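Local coordinates for glycosyl hydrolases family 31 family protein (Aspergillus niger, PDB 6DRU) that releases alpha-xylose from the non-reducing terminal glucose of xyloglucan oligosaccharides as an alpha-xylosidase of glycoside hydrolase family 31, at residues I362-S367 and K437-A442; G399-E404 and F420-V425. One frame throughout, in Å; residues are numbered along the deposited sequence.

Interaction 1. Residues I362-S367 and K437-A442; sequences IRNYDS and KLYPWA
Tyr-439 meets the segment 362-367 with CG anti to its backbone N (chi1 -171°), which sets CG beside the carbonyl carbon and in contact with Ser-367 OG; Ser-367 in turn has OG between its own backbone N and carbonyl carbon, from where the hydroxyl reaches the tyrosine's backbone. The phenol OH of Tyr-439 gives a hydrogen bond of 2.6 Å to Tyr-365 O; the donor lies in the carbonyl plane at a C=O...donor angle of 152°, and the acceptor lies at the edge of the Tyr-439 ring. At the other end of the same residue, Ser-367 OG donates to Tyr-439 O over 2.9 Å. That hydroxyl also sits over one face of the ring, offset toward the rim, and Ser-367 CB makes a CH-pi contact 4.3 Å from the ring centroid. Within the TIM-barrel domain of family 31, this joins the end of strand 360-364 and the loop after it to the N-terminal part of helix 439-455, where Ala-442 N bonds back to Leu-438 O. Ala-442 CB packs 3.4 Å from Ser-367 O, whose hydrogen bond comes from Arg-373 NH1. Asn-364 borders the phenol end, its ND2 3.5 Å from Tyr-439 OH, with amide and ring planes 25° apart. Tyr-365 CD2 touches the same oxygen, while its own hydroxyl is hydrogen-bonded to His-443 on helix 439-455.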
loop_
_atom_site.group_PDB
_atom_site.type_symbol
_atom_site.label_atom_id
_atom_site.label_comp_id
_atom_site.label_asym_id
_atom_site.label_seq_id
_atom_site.Cartn_x
_atom_site.Cartn_y
_atom_site.Cartn_z
ATOM N N ILE A 362 -7.829 23.662 9.377
ATOM C CA ILE A 362 -7.191 24.492 8.364
ATOM C C ILE A 362 -6.493 23.615 7.329
ATOM O O ILE A 362 -6.391 22.395 7.471
ATOM C CB ILE A 362 -6.189 25.482 8.988
ATOM C CG1 ILE A 362 -5.253 24.755 9.959
ATOM C CG2 ILE A 362 -6.927 26.595 9.708
ATOM C CD1 ILE A 362 -3.967 24.235 9.334
ATOM N N ARG A 363 -6.007 24.274 6.276
ATOM C CA ARG A 363 -5.188 23.658 5.241
ATOM C C ARG A 363 -3.971 24.539 5.004
ATOM O O ARG A 363 -4.104 25.761 4.881
ATOM C CB ARG A 363 -5.971 23.488 3.933
ATOM C CG ARG A 363 -7.316 22.801 4.081
ATOM C CD ARG A 363 -8.315 23.326 3.058
ATOM N NE ARG A 363 -9.662 22.819 3.303
ATOM C CZ ARG A 363 -10.181 21.752 2.702
ATOM N NH1 ARG A 363 -9.470 21.077 1.808
ATOM N NH2 ARG A 363 -11.414 21.363 2.994
ATOM N N ASN A 364 -2.792 23.927 4.942
ATOM C CA ASN A 364 -1.576 24.670 4.643
ATOM C C ASN A 364 -1.492 24.972 3.154
ATOM O O ASN A 364 -1.810 24.124 2.315
ATOM C CB ASN A 364 -0.339 23.885 5.079
ATOM C CG ASN A 364 0.067 24.181 6.507
ATOM O OD1 ASN A 364 -0.744 24.626 7.319
ATOM N ND2 ASN A 364 1.334 23.938 6.822
ATOM N N TYR A 365 -1.061 26.188 2.826
ATOM C CA TYR A 365 -0.827 26.519 1.432
ATOM C C TYR A 365 0.364 25.721 0.906
ATOM O O TYR A 365 1.227 25.269 1.664
ATOM C CB TYR A 365 -0.598 28.025 1.262
ATOM C CG TYR A 365 0.853 28.453 1.220
ATOM C CD1 TYR A 365 1.387 29.026 0.073
ATOM C CD2 TYR A 365 1.691 28.281 2.318
ATOM C CE1 TYR A 365 2.709 29.420 0.015
ATOM C CE2 TYR A 365 3.020 28.669 2.269
ATOM C CZ TYR A 365 3.522 29.239 1.114
ATOM O OH TYR A 365 4.839 29.634 1.052
ATOM N N ASP A 366 0.405 25.543 -0.410
ATOM C CA ASP A 366 1.393 24.668 -1.039
ATOM C C ASP A 366 2.610 25.494 -1.438
ATOM O O ASP A 366 2.637 26.104 -2.508
ATOM C CB ASP A 366 0.782 23.955 -2.239
ATOM C CG ASP A 366 1.679 22.866 -2.788
ATOM O OD1 ASP A 366 2.707 22.562 -2.148
ATOM O OD2 ASP A 366 1.358 22.318 -3.864
ATOM N N SER A 367 3.631 25.507 -0.577
ATOM C CA SER A 367 4.847 26.248 -0.890
ATOM C C SER A 367 5.616 25.634 -2.053
ATOM O O SER A 367 6.422 26.328 -2.680
ATOM C CB SER A 367 5.753 26.332 0.342
ATOM O OG SER A 367 6.225 25.051 0.724
ATOM N N LYS A 437 10.337 17.232 3.051
ATOM C CA LYS A 437 11.430 18.045 3.573
ATOM C C LYS A 437 11.630 19.332 2.785
ATOM O O LYS A 437 12.359 20.216 3.249
ATOM C CB LYS A 437 12.730 17.238 3.587
ATOM C CG LYS A 437 12.601 15.867 4.232
ATOM C CD LYS A 437 12.278 15.980 5.713
ATOM C CE LYS A 437 13.528 16.253 6.533
ATOM N NZ LYS A 437 13.323 17.347 7.521
ATOM N N LEU A 438 11.008 19.456 1.611
ATOM C CA LEU A 438 11.127 20.654 0.791
ATOM C C LEU A 438 10.252 21.799 1.287
ATOM O O LEU A 438 10.556 22.959 0.993
ATOM C CB LEU A 438 10.775 20.317 -0.664
ATOM C CG LEU A 438 10.512 21.438 -1.675
ATOM C CD1 LEU A 438 11.774 22.241 -1.943
ATOM C CD2 LEU A 438 9.949 20.874 -2.969
ATOM N N TYR A 439 9.195 21.501 2.050
ATOM C CA TYR A 439 8.185 22.514 2.355
ATOM C C TYR A 439 8.754 23.765 3.019
ATOM O O TYR A 439 8.511 24.869 2.500
ATOM C CB TYR A 439 7.066 21.895 3.201
ATOM C CG TYR A 439 5.877 22.811 3.376
ATOM C CD1 TYR A 439 5.812 23.709 4.435
ATOM C CD2 TYR A 439 4.821 22.783 2.476
ATOM C CE1 TYR A 439 4.727 24.550 4.592
ATOM C CE2 TYR A 439 3.732 23.618 2.626
ATOM C CZ TYR A 439 3.690 24.500 3.685
ATOM O OH TYR A 439 2.605 25.334 3.834
ATOM N N PRO A 440 9.490 23.691 4.137
ATOM C CA PRO A 440 10.018 24.937 4.717
ATOM C C PRO A 440 11.077 25.590 3.850
ATOM O O PRO A 440 11.197 26.822 3.854
ATOM C CB PRO A 440 10.590 24.481 6.064
ATOM C CG PRO A 440 10.967 23.064 5.838
ATOM C CD PRO A 440 9.923 22.510 4.908
ATOM N N TRP A 441 11.850 24.796 3.107
ATOM C CA TRP A 441 12.830 25.355 2.183
ATOM C C TRP A 441 12.147 26.169 1.091
ATOM O O TRP A 441 12.594 27.272 0.754
ATOM C CB TRP A 441 13.658 24.218 1.581
ATOM C CG TRP A 441 14.869 24.635 0.806
ATOM C CD1 TRP A 441 16.153 24.689 1.262
ATOM C CD2 TRP A 441 14.916 25.026 -0.572
ATOM N NE1 TRP A 441 16.997 25.098 0.257
ATOM C CE2 TRP A 441 16.261 25.313 -0.878
ATOM C CE3 TRP A 441 13.951 25.168 -1.574
ATOM C CZ2 TRP A 441 16.666 25.733 -2.143
ATOM C CZ3 TRP A 441 14.354 25.585 -2.830
ATOM C CH2 TRP A 441 15.700 25.863 -3.103
ATOM N N ALA A 442 11.050 25.647 0.537
ATOM C CA ALA A 442 10.302 26.384 -0.473
ATOM C C ALA A 442 9.535 27.556 0.120
ATOM O O ALA A 442 9.221 28.504 -0.607
ATOM C CB ALA A 442 9.339 25.448 -1.204
#

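Interaction 2. Residues G399-E404 and F420-V425; sequences GGALGE and FTLPNV. With BGC (beta-D-glucopyranose), chain F.
A small apolar contact joins two irregular segments of the TIM-barrel domain: Gly-400 and Ala-401, in the loop after strand 391-394, meet Leu-422, Pro-423 and Val-425, which follow helix 413-417. The Pro-423 ring lies against backbone, with CG 3.9 Å from Gly-400 C and equally near Ala-401 N. Ala-401 CB touches Pro-423 CD and, at 4.4 Å, one branch of Leu-422, CD2. Val-425 CG1 approaches Gly-400 O at the other end of the patch. The positive phi of Gly-400 (81°) favours glycine, and its backbone N donates to Tyr-427 OH. Farther along the loop, Glu-404 OE2 accepts a 2.6 Å hydrogen bond from O4 of the bound beta-D-glucopyranose. Tyr-406, Asn-409 and Tyr-286 bond the same glucose, and Tyr-286 also lines the xylose pocket, consistent with a xyloglucan-product sugar beside it. Between the two segments, then, the fit rests on van der Waals contact, whereas their polar bonds go to other partners: Glu-404 to the sugar, Asn-173 and, by a salt bridge, Lys-119 of the third subunit; Leu-422 N to Tyr-125 of the third subunit, Asn-424 N to Asp-349 of the second, and Asn-424 OD1 to Leu-433 in its own chain.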
loop_
_atom_site.group_PDB
_atom_site.type_symbol
_atom_site.label_atom_id
_atom_site.label_comp_id
_atom_site.label_asym_id
_atom_site.label_seq_id
_atom_site.Cartn_x
_atom_site.Cartn_y
_atom_site.Cartn_z
ATOM N N GLY A 399 5.897 21.931 7.893
ATOM C CA GLY A 399 5.411 21.065 6.841
ATOM C C GLY A 399 4.573 19.925 7.395
ATOM O O GLY A 399 4.826 19.402 8.489
ATOM N N GLY A 400 3.570 19.521 6.620
ATOM C CA GLY A 400 2.659 18.473 7.036
ATOM C C GLY A 400 1.583 18.986 7.971
ATOM O O GLY A 400 0.579 19.547 7.523
ATOM N N ALA A 401 1.780 18.797 9.273
ATOM C CA ALA A 401 0.900 19.382 10.275
ATOM C C ALA A 401 1.237 20.865 10.427
ATOM O O ALA A 401 2.013 21.434 9.655
ATOM C CB ALA A 401 1.013 18.621 11.593
ATOM N N LEU A 402 0.666 21.514 11.438
ATOM C CA LEU A 402 0.882 22.945 11.642
ATOM C C LEU A 402 1.948 23.167 12.716
ATOM O O LEU A 402 1.688 23.652 13.817
ATOM C CB LEU A 402 -0.433 23.636 11.995
ATOM C CG LEU A 402 -0.419 25.166 11.955
ATOM C CD1 LEU A 402 0.274 25.673 10.699
ATOM C CD2 LEU A 402 -1.834 25.716 12.046
ATOM N N GLY A 403 3.175 22.769 12.376
ATOM C CA GLY A 403 4.346 23.163 13.129
ATOM C C GLY A 403 4.720 22.283 14.304
ATOM O O GLY A 403 5.805 22.471 14.871
ATOM N N GLU A 404 3.872 21.339 14.699
ATOM C CA GLU A 404 4.133 20.505 15.860
ATOM C C GLU A 404 4.188 19.035 15.466
ATOM O O GLU A 404 3.759 18.640 14.379
ATOM C CB GLU A 404 3.070 20.713 16.946
ATOM C CG GLU A 404 2.875 22.162 17.355
ATOM C CD GLU A 404 3.990 22.673 18.245
ATOM O OE1 GLU A 404 4.828 21.856 18.683
ATOM O OE2 GLU A 404 4.030 23.894 18.504
ATOM N N PHE A 420 -2.942 10.563 16.864
ATOM C CA PHE A 420 -3.390 10.718 15.487
ATOM C C PHE A 420 -2.172 10.780 14.573
ATOM O O PHE A 420 -1.227 11.532 14.835
ATOM C CB PHE A 420 -4.239 11.981 15.333
ATOM C CG PHE A 420 -5.622 11.863 15.919
ATOM C CD1 PHE A 420 -6.643 11.251 15.208
ATOM C CD2 PHE A 420 -5.906 12.378 17.175
ATOM C CE1 PHE A 420 -7.917 11.146 15.743
ATOM C CE2 PHE A 420 -7.178 12.277 17.714
ATOM C CZ PHE A 420 -8.183 11.661 16.998
ATOM N N THR A 421 -2.191 9.988 13.504
ATOM C CA THR A 421 -1.027 9.872 12.634
ATOM C C THR A 421 -0.745 11.188 11.920
ATOM O O THR A 421 -1.665 11.890 11.487
ATOM C CB THR A 421 -1.235 8.759 11.607
ATOM O OG1 THR A 421 -1.765 7.597 12.259
ATOM C CG2 THR A 421 0.085 8.397 10.943
ATOM N N LEU A 422 0.535 11.528 11.807
ATOM C CA LEU A 422 0.915 12.731 11.083
ATOM C C LEU A 422 0.566 12.579 9.603
ATOM O O LEU A 422 0.706 11.490 9.036
ATOM C CB LEU A 422 2.404 13.010 11.260
ATOM C CG LEU A 422 2.789 13.443 12.677
ATOM C CD1 LEU A 422 4.273 13.767 12.771
ATOM C CD2 LEU A 422 1.944 14.629 13.125
ATOM N N PRO A 423 0.113 13.650 8.949
ATOM C CA PRO A 423 -0.524 13.505 7.633
ATOM C C PRO A 423 0.492 13.387 6.503
ATOM O O PRO A 423 1.441 14.169 6.413
ATOM C CB PRO A 423 -1.351 14.787 7.504
ATOM C CG PRO A 423 -0.569 15.794 8.284
ATOM C CD PRO A 423 0.090 15.045 9.422
ATOM N N ASN A 424 0.280 12.396 5.635
ATOM C CA ASN A 424 0.999 12.298 4.364
ATOM C C ASN A 424 0.176 13.041 3.317
ATOM O O ASN A 424 -0.624 12.466 2.576
ATOM C CB ASN A 424 1.224 10.840 3.984
ATOM C CG ASN A 424 2.050 10.687 2.721
ATOM O OD1 ASN A 424 2.678 11.639 2.255
ATOM N ND2 ASN A 424 2.049 9.485 2.155
ATOM N N VAL A 425 0.383 14.356 3.262
ATOM C CA VAL A 425 -0.463 15.241 2.469
ATOM C C VAL A 425 -0.043 15.224 1.005
ATOM O O VAL A 425 1.035 14.726 0.658
ATOM C CB VAL A 425 -0.432 16.676 3.029
ATOM C CG1 VAL A 425 -0.808 16.678 4.499
ATOM C CG2 VAL A 425 0.940 17.290 2.827
HETATM C C2 BGC F . 1.021 25.070 21.542
HETATM C C3 BGC F . 1.555 24.705 20.201
HETATM C C4 BGC F . 1.428 25.907 19.247
HETATM C C5 BGC F . 2.025 27.135 19.876
HETATM C C6 BGC F . 1.778 28.342 18.980
HETATM C C1 BGC F . 1.755 26.298 22.016
HETATM O O2 BGC F . 1.217 23.986 22.477
HETATM O O3 BGC F . 0.841 23.631 19.706
HETATM O O4 BGC F . 2.108 25.633 18.043
HETATM O O5 BGC F . 1.431 27.377 21.136
HETATM O O6 BGC F . 1.955 29.528 19.724
#

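Both contacts are buried within the TIM-barrel domain, with centres 11 Å apart, and interaction 2 is nested along the chain inside the loop closed by interaction 1. They touch directly: Tyr-439 CD1 packs 3.6 Å from Gly-399 CA, and Leu-402 packs against Ile-362 and Asn-364. Tyr-427 links them further, its ring meeting that of Tyr-439. Their chemistry differs with place. Interaction 1 is polar, tying the loop after a strand to the N-terminal part of a helix through two hydrogen bonds; interaction 2 relies on apolar packing between irregular loops. Interaction 1 reaches another subunit through Arg-363 alone, whereas residues of interaction 2 meet three and, through Glu-404, a sugar.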